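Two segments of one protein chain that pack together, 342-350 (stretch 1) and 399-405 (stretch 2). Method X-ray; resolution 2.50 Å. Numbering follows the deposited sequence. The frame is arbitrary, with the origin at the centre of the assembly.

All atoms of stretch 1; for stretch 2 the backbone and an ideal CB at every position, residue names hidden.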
# COMPACT_ATOMS: atom_id res chain seq x y z
N ILE A 342 -4.99 -10.97 -6.37
CA ILE A 342 -6.01 -11.54 -5.49
C ILE A 342 -5.97 -10.82 -4.16
O ILE A 342 -7.01 -10.49 -3.58
CB ILE A 342 -5.83 -13.06 -5.25
CG1 ILE A 342 -5.79 -13.87 -6.56
CG2 ILE A 342 -6.90 -13.59 -4.33
CD1 ILE A 342 -6.87 -13.54 -7.54
N TYR A 343 -4.76 -10.57 -3.68
CA TYR A 343 -4.56 -9.90 -2.42
C TYR A 343 -5.16 -8.51 -2.44
O TYR A 343 -5.92 -8.16 -1.54
CB TYR A 343 -3.09 -9.82 -2.07
CG TYR A 343 -2.80 -8.91 -0.91
CD1 TYR A 343 -3.18 -9.27 0.40
CD2 TYR A 343 -2.13 -7.69 -1.11
CE1 TYR A 343 -2.91 -8.44 1.48
CE2 TYR A 343 -1.84 -6.84 -0.03
CZ TYR A 343 -2.24 -7.21 1.26
OH TYR A 343 -1.96 -6.39 2.34
N SER A 344 -4.86 -7.75 -3.49
CA SER A 344 -5.35 -6.38 -3.62
C SER A 344 -6.86 -6.32 -3.78
O SER A 344 -7.53 -5.52 -3.13
CB SER A 344 -4.69 -5.67 -4.81
OG SER A 344 -3.28 -5.72 -4.73
N GLY A 345 -7.39 -7.18 -4.66
CA GLY A 345 -8.82 -7.21 -4.96
C GLY A 345 -9.66 -7.59 -3.76
O GLY A 345 -10.66 -6.93 -3.47
N THR A 346 -9.28 -8.66 -3.06
CA THR A 346 -10.04 -9.09 -1.89
C THR A 346 -9.91 -8.08 -0.75
O THR A 346 -10.85 -7.93 0.05
CB THR A 346 -9.63 -10.52 -1.39
OG1 THR A 346 -8.24 -10.55 -1.02
CG2 THR A 346 -9.91 -11.58 -2.44
N GLY A 347 -8.75 -7.42 -0.66
CA GLY A 347 -8.53 -6.38 0.33
C GLY A 347 -9.46 -5.21 0.07
O GLY A 347 -10.12 -4.72 0.98
N PHE A 348 -9.53 -4.80 -1.19
CA PHE A 348 -10.47 -3.78 -1.63
C PHE A 348 -11.95 -4.14 -1.36
O PHE A 348 -12.73 -3.29 -0.93
CB PHE A 348 -10.26 -3.51 -3.13
CG PHE A 348 -11.28 -2.59 -3.71
CD1 PHE A 348 -11.10 -1.22 -3.65
CD2 PHE A 348 -12.43 -3.08 -4.30
CE1 PHE A 348 -12.05 -0.35 -4.20
CE2 PHE A 348 -13.39 -2.23 -4.82
CZ PHE A 348 -13.20 -0.86 -4.78
N LEU A 349 -12.31 -5.38 -1.65
CA LEU A 349 -13.67 -5.86 -1.46
C LEU A 349 -14.08 -5.74 0.00
O LEU A 349 -15.16 -5.23 0.31
CB LEU A 349 -13.74 -7.32 -1.93
CG LEU A 349 -15.11 -7.99 -1.99
CD1 LEU A 349 -16.11 -7.20 -2.87
CD2 LEU A 349 -14.97 -9.45 -2.46
N SER A 350 -13.20 -6.16 0.91
CA SER A 350 -13.49 -6.13 2.34
C SER A 350 -13.79 -4.73 2.86
O SER A 350 -14.70 -4.57 3.66
CB SER A 350 -12.35 -6.75 3.15
OG SER A 350 -11.17 -6.00 2.99
N UNK A 399 -7.52 -14.09 5.10
CA UNK A 399 -7.94 -13.12 6.09
C UNK A 399 -8.85 -12.05 5.48
O UNK A 399 -9.87 -11.71 6.07
CB UNK A 399 -6.72 -12.47 6.73
N UNK A 400 -8.48 -11.53 4.31
CA UNK A 400 -9.34 -10.61 3.56
C UNK A 400 -10.70 -11.20 3.24
O UNK A 400 -11.71 -10.52 3.37
CB UNK A 400 -8.65 -10.19 2.26
N UNK A 401 -10.73 -12.44 2.77
CA UNK A 401 -11.99 -13.07 2.38
C UNK A 401 -12.97 -13.21 3.55
O UNK A 401 -14.12 -12.83 3.45
CB UNK A 401 -11.71 -14.45 1.78
N UNK A 402 -12.47 -13.71 4.68
CA UNK A 402 -13.27 -13.90 5.87
C UNK A 402 -13.73 -12.59 6.48
O UNK A 402 -14.82 -12.50 7.05
CB UNK A 402 -12.48 -14.70 6.90
N UNK A 403 -12.90 -11.55 6.37
CA UNK A 403 -13.32 -10.22 6.82
C UNK A 403 -14.47 -9.71 5.94
O UNK A 403 -15.40 -9.07 6.41
CB UNK A 403 -12.14 -9.24 6.79
N UNK A 404 -14.43 -10.01 4.65
CA UNK A 404 -15.52 -9.64 3.78
C UNK A 404 -16.78 -10.43 4.15
O UNK A 404 -17.87 -9.85 4.21
CB UNK A 404 -15.14 -9.88 2.32
N UNK A 405 -16.62 -11.73 4.41
CA UNK A 405 -17.73 -12.57 4.84
C UNK A 405 -18.41 -11.99 6.06
O UNK A 405 -19.62 -11.89 6.10
CB UNK A 405 -17.25 -13.99 5.14

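The two helices run nearly parallel, their axes approaching to 8.3 Å at a crossing angle of 22°, close enough that side chains near the line of approach have little room. Stretch 1 offers the hydroxyls of Thr 346 and Ser 350, the side chain of Leu 349 and the bare backbone of Gly 347.

Position 399 has helical backbone angles, and its ideal CB has nothing of stretch 1 within 5.5 Å. Stretch 1 therefore sets no demand, and many residues would do. The deposited residue is Cys 399, which makes no contact with stretch 1.

At position 400 the CA-to-CB bond points toward stretch 1, and the CA lies 5.4 Å from that of Gly 347. The ideal CB is 3.3 Å from Thr 346 OG1 and 4.0 Å from Gly 347 N. With so little room beside the hydroxyl, a small residue such as alanine or serine would fit; a longer one must turn along the groove left by the glycine, and a polar end could use the hydroxyl oxygen. Asn 400 takes the second course. With chi1 in the m well, its ND2 donates a hydrogen bond to Thr 346 OG1 at 3.2 Å. That hydroxyl can accept because its own proton goes to Ile 342 O, 2.8 Å from OG1. Asn 400 ND2 also lies 3.6 Å from Tyr 343 CD1, approaching the ring obliquely.

At position 401 the CA-to-CB bond points away, and the ideal CB comes no nearer stretch 1 than 5.4 Å, at Thr 346 CG2. A modest nonpolar side chain could bend back to that methyl, though other types are not excluded. Cys 401 does so with chi1 in the m well, bringing SG to 3.8 Å from Thr 346 CG2, a van der Waals contact.

Position 402 is out of reach of stretch 1, which therefore leaves the choice open; it is Leu 402.

At position 403 the CA-to-CB bond points toward stretch 1, its ideal CB 4.4 Å from Ser 350 CB. The serine hydroxyl nearby invites a polar group, and a long chain could curl back to it as a donor. Arg 403 does this: NH2 donates to Ser 350 OG at 3.0 Å, the oxygen lying at the edge of the guanidinium near its plane. Ser 350 OG gives its own proton to Gly 347 O, 2.6 Å away, and so is free to accept. The same NH2 donates to Asn 400 OD1 at 2.8 Å, linking both cross-helix polar contacts.

At position 404 the CA-to-CB bond also points toward stretch 1. Its CA is 4.3 Å from that of Ser 350, and its ideal CB is 4.1 Å from Ser 350 CA and 4.7 Å from Leu 349 CG. Such closeness favours alanine, serine, threonine or perhaps valine. Thr 404 satisfies both sides of the site: CG2 packs 3.8 Å from Leu 349 CG, while OG1, 3.2 Å from Ser 350 CB, donates to Asn 400 O at 2.9 Å within its own helix.

Position 405 is again beyond reach, so stretch 1 does not discriminate among side chains; the deposited residue is Leu 405, which makes no contact with it.

Stretch 2 399-405: CNCLRTL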
# COMPACT_ATOMS: atom_id res chain seq x y z
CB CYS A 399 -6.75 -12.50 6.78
SG CYS A 399 -7.24 -11.57 8.22
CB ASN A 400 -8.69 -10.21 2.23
CG ASN A 400 -7.49 -9.28 2.40
OD1 ASN A 400 -7.36 -8.59 3.41
ND2 ASN A 400 -6.63 -9.26 1.40
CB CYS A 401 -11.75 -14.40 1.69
SG CYS A 401 -10.96 -14.28 0.05
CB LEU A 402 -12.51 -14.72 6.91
CG LEU A 402 -12.10 -16.13 6.51
CD1 LEU A 402 -11.19 -16.65 7.58
CD2 LEU A 402 -13.30 -17.09 6.31
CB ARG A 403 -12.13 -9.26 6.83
CG ARG A 403 -12.14 -8.27 7.98
CD ARG A 403 -10.87 -7.36 8.04
NE ARG A 403 -10.43 -6.94 6.71
CZ ARG A 403 -9.31 -7.36 6.13
NH1 ARG A 403 -8.50 -8.20 6.78
NH2 ARG A 403 -9.01 -6.94 4.90
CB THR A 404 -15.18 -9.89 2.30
OG1 THR A 404 -13.94 -9.26 2.01
CG2 THR A 404 -16.28 -9.34 1.39
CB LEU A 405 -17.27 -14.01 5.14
CG LEU A 405 -18.36 -15.03 5.58
CD1 LEU A 405 -19.44 -15.17 4.53
CD2 LEU A 405 -17.77 -16.41 5.92
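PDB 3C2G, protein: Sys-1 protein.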